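Local structure of serpin-12 (6CJ7) at residues T95-F100 / M167-Y172. The protein is a serine protease inhibitor of the serpin family that controls prophenoloxidase activation in the larval hemolymph of Manduca sexta. Residues are numbered along the deposited sequence; the frame is centred on the assembly and turned at random.
Sequences TANNVF and MVNAVY
Two strands of the central beta-sheet A of the serpin fold, 92-102 and 165-174, pair antiparallel here. Ala96 and Ala170 bond through both backbone groups, as do Asn98 and Val168. Between them lies the non-hydrogen-bonded pair Asn97 and Asn169, where the two amides meet. Asn169 ND2 donates to Asn97 OD1 at 2.9 Å. The amide planes are turned 40° apart, and the donor stands tilted from the plane of the Asn97 carbonyl. A water also donates to Asn97 OD1 (2.7 Å) and to Ala170 O, giving the OD1 two donors. Asn97 ND2 is bound by Asp120 O, which helps fix which way the amide is turned. An alanine in place of Asn97 would probably leave Asn169 ND2 without its acceptor, the water with one acceptor fewer and Asp120 O without its donor. On the same face, Val99 CG2 meets Met167 CE at 3.5 Å, the bend at chi3 (75°) turning the methyl toward the Val99 side chain, which lies alongside, and helix 40-51 packs against Met167. On the other face, Val168 CG2 touches the edge of the Phe100 ring at CE1, 3.5 Å away, and helix 131-145 covers Phe100. Sheet A packed between helices in this way is characteristic of the serpin fold.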
loop_
_atom_site.group_PDB
_atom_site.type_symbol
_atom_site.label_atom_id
_atom_site.label_comp_id
_atom_site.label_asym_id
_atom_site.label_seq_id
_atom_site.Cartn_x
_atom_site.Cartn_y
_atom_site.Cartn_z
ATOM N N THR A 95 2.873 -6.167 -8.433
ATOM C CA THR A 95 2.797 -4.718 -8.523
ATOM C C THR A 95 2.553 -4.322 -9.970
ATOM O O THR A 95 2.996 -5.000 -10.904
ATOM C CB THR A 95 4.064 -4.037 -8.002
ATOM O OG1 THR A 95 5.200 -4.520 -8.729
ATOM C CG2 THR A 95 4.252 -4.317 -6.518
ATOM N N ALA A 96 1.813 -3.233 -10.149
ATOM C CA ALA A 96 1.607 -2.652 -11.472
ATOM C C ALA A 96 1.807 -1.146 -11.361
ATOM O O ALA A 96 0.958 -0.441 -10.803
ATOM C CB ALA A 96 0.221 -2.980 -12.024
ATOM N N ASN A 97 2.930 -0.661 -11.889
ATOM C CA ASN A 97 3.269 0.759 -11.879
ATOM C C ASN A 97 3.402 1.234 -13.318
ATOM O O ASN A 97 4.068 0.583 -14.125
ATOM C CB ASN A 97 4.583 1.012 -11.115
ATOM C CG ASN A 97 4.603 0.345 -9.744
ATOM O OD1 ASN A 97 3.787 0.671 -8.883
ATOM N ND2 ASN A 97 5.551 -0.575 -9.539
ATOM N N ASN A 98 2.762 2.357 -13.650
ATOM C CA ASN A 98 2.925 2.869 -15.010
ATOM C C ASN A 98 2.559 4.344 -15.051
ATOM O O ASN A 98 1.804 4.851 -14.217
ATOM C CB ASN A 98 2.060 2.084 -16.013
ATOM C CG ASN A 98 2.728 1.900 -17.374
ATOM O OD1 ASN A 98 3.410 2.795 -17.889
ATOM N ND2 ASN A 98 2.512 0.736 -17.983
ATOM N N VAL A 99 3.096 5.026 -16.056
ATOM C CA VAL A 99 2.752 6.413 -16.362
ATOM C C VAL A 99 2.232 6.414 -17.792
ATOM O O VAL A 99 2.989 6.142 -18.733
ATOM C CB VAL A 99 3.957 7.356 -16.220
ATOM C CG1 VAL A 99 3.536 8.809 -16.487
ATOM C CG2 VAL A 99 4.604 7.230 -14.855
ATOM N N PHE A 100 0.947 6.710 -17.963
ATOM C CA PHE A 100 0.321 6.722 -19.276
ATOM C C PHE A 100 0.291 8.164 -19.761
ATOM O O PHE A 100 -0.485 8.981 -19.257
ATOM C CB PHE A 100 -1.071 6.101 -19.214
ATOM C CG PHE A 100 -1.049 4.633 -18.873
ATOM C CD1 PHE A 100 -1.287 4.199 -17.574
ATOM C CD2 PHE A 100 -0.772 3.689 -19.855
ATOM C CE1 PHE A 100 -1.255 2.840 -17.253
ATOM C CE2 PHE A 100 -0.734 2.330 -19.544
ATOM C CZ PHE A 100 -0.977 1.909 -18.242
ATOM N N MET A 167 -1.387 8.372 -13.954
ATOM C CA MET A 167 -0.459 7.568 -13.182
ATOM C C MET A 167 -1.218 6.466 -12.450
ATOM O O MET A 167 -2.246 6.732 -11.820
ATOM C CB MET A 167 0.313 8.461 -12.217
ATOM C CG MET A 167 0.952 9.660 -12.957
ATOM S SD MET A 167 2.222 10.406 -11.973
ATOM C CE MET A 167 3.539 9.206 -12.138
ATOM N N VAL A 168 -0.725 5.231 -12.556
ATOM C CA VAL A 168 -1.330 4.084 -11.875
ATOM C C VAL A 168 -0.272 3.350 -11.065
ATOM O O VAL A 168 0.846 3.101 -11.533
ATOM C CB VAL A 168 -2.041 3.106 -12.845
ATOM C CG1 VAL A 168 -3.135 3.791 -13.594
ATOM C CG2 VAL A 168 -1.065 2.452 -13.799
ATOM N N ASN A 169 -0.619 3.012 -9.828
ATOM C CA ASN A 169 0.254 2.212 -8.975
ATOM C C ASN A 169 -0.653 1.286 -8.191
ATOM O O ASN A 169 -1.450 1.752 -7.368
ATOM C CB ASN A 169 1.092 3.084 -8.046
ATOM C CG ASN A 169 2.038 3.985 -8.812
ATOM O OD1 ASN A 169 1.673 5.101 -9.224
ATOM N ND2 ASN A 169 3.260 3.492 -9.036
ATOM N N ALA A 170 -0.573 0.005 -8.497
ATOM C CA ALA A 170 -1.470 -0.991 -7.917
ATOM C C ALA A 170 -0.643 -2.091 -7.276
ATOM O O ALA A 170 0.482 -2.373 -7.700
ATOM C CB ALA A 170 -2.389 -1.560 -8.993
ATOM N N VAL A 171 -1.196 -2.717 -6.239
ATOM C CA VAL A 171 -0.467 -3.804 -5.579
ATOM C C VAL A 171 -1.458 -4.825 -5.038
ATOM O O VAL A 171 -2.520 -4.471 -4.510
ATOM C CB VAL A 171 0.469 -3.269 -4.474
ATOM C CG1 VAL A 171 -0.313 -2.619 -3.361
ATOM C CG2 VAL A 171 1.344 -4.402 -3.933
ATOM N N TYR A 172 -1.106 -6.102 -5.202
ATOM C CA TYR A 172 -1.881 -7.236 -4.689
ATOM C C TYR A 172 -0.951 -8.131 -3.892
ATOM O O TYR A 172 0.144 -8.460 -4.363
ATOM C CB TYR A 172 -2.509 -8.035 -5.835
ATOM C CG TYR A 172 -3.008 -9.408 -5.449
ATOM C CD1 TYR A 172 -4.106 -9.554 -4.619
ATOM C CD2 TYR A 172 -2.416 -10.554 -5.955
ATOM C CE1 TYR A 172 -4.586 -10.816 -4.272
ATOM C CE2 TYR A 172 -2.886 -11.825 -5.612
ATOM C CZ TYR A 172 -3.973 -11.939 -4.777
ATOM O OH TYR A 172 -4.458 -13.186 -4.441
HETATM O O HOH W 1 2.510 -0.547 -6.868
HETATM O O HOH W 2 2.766 5.931 -11.649
#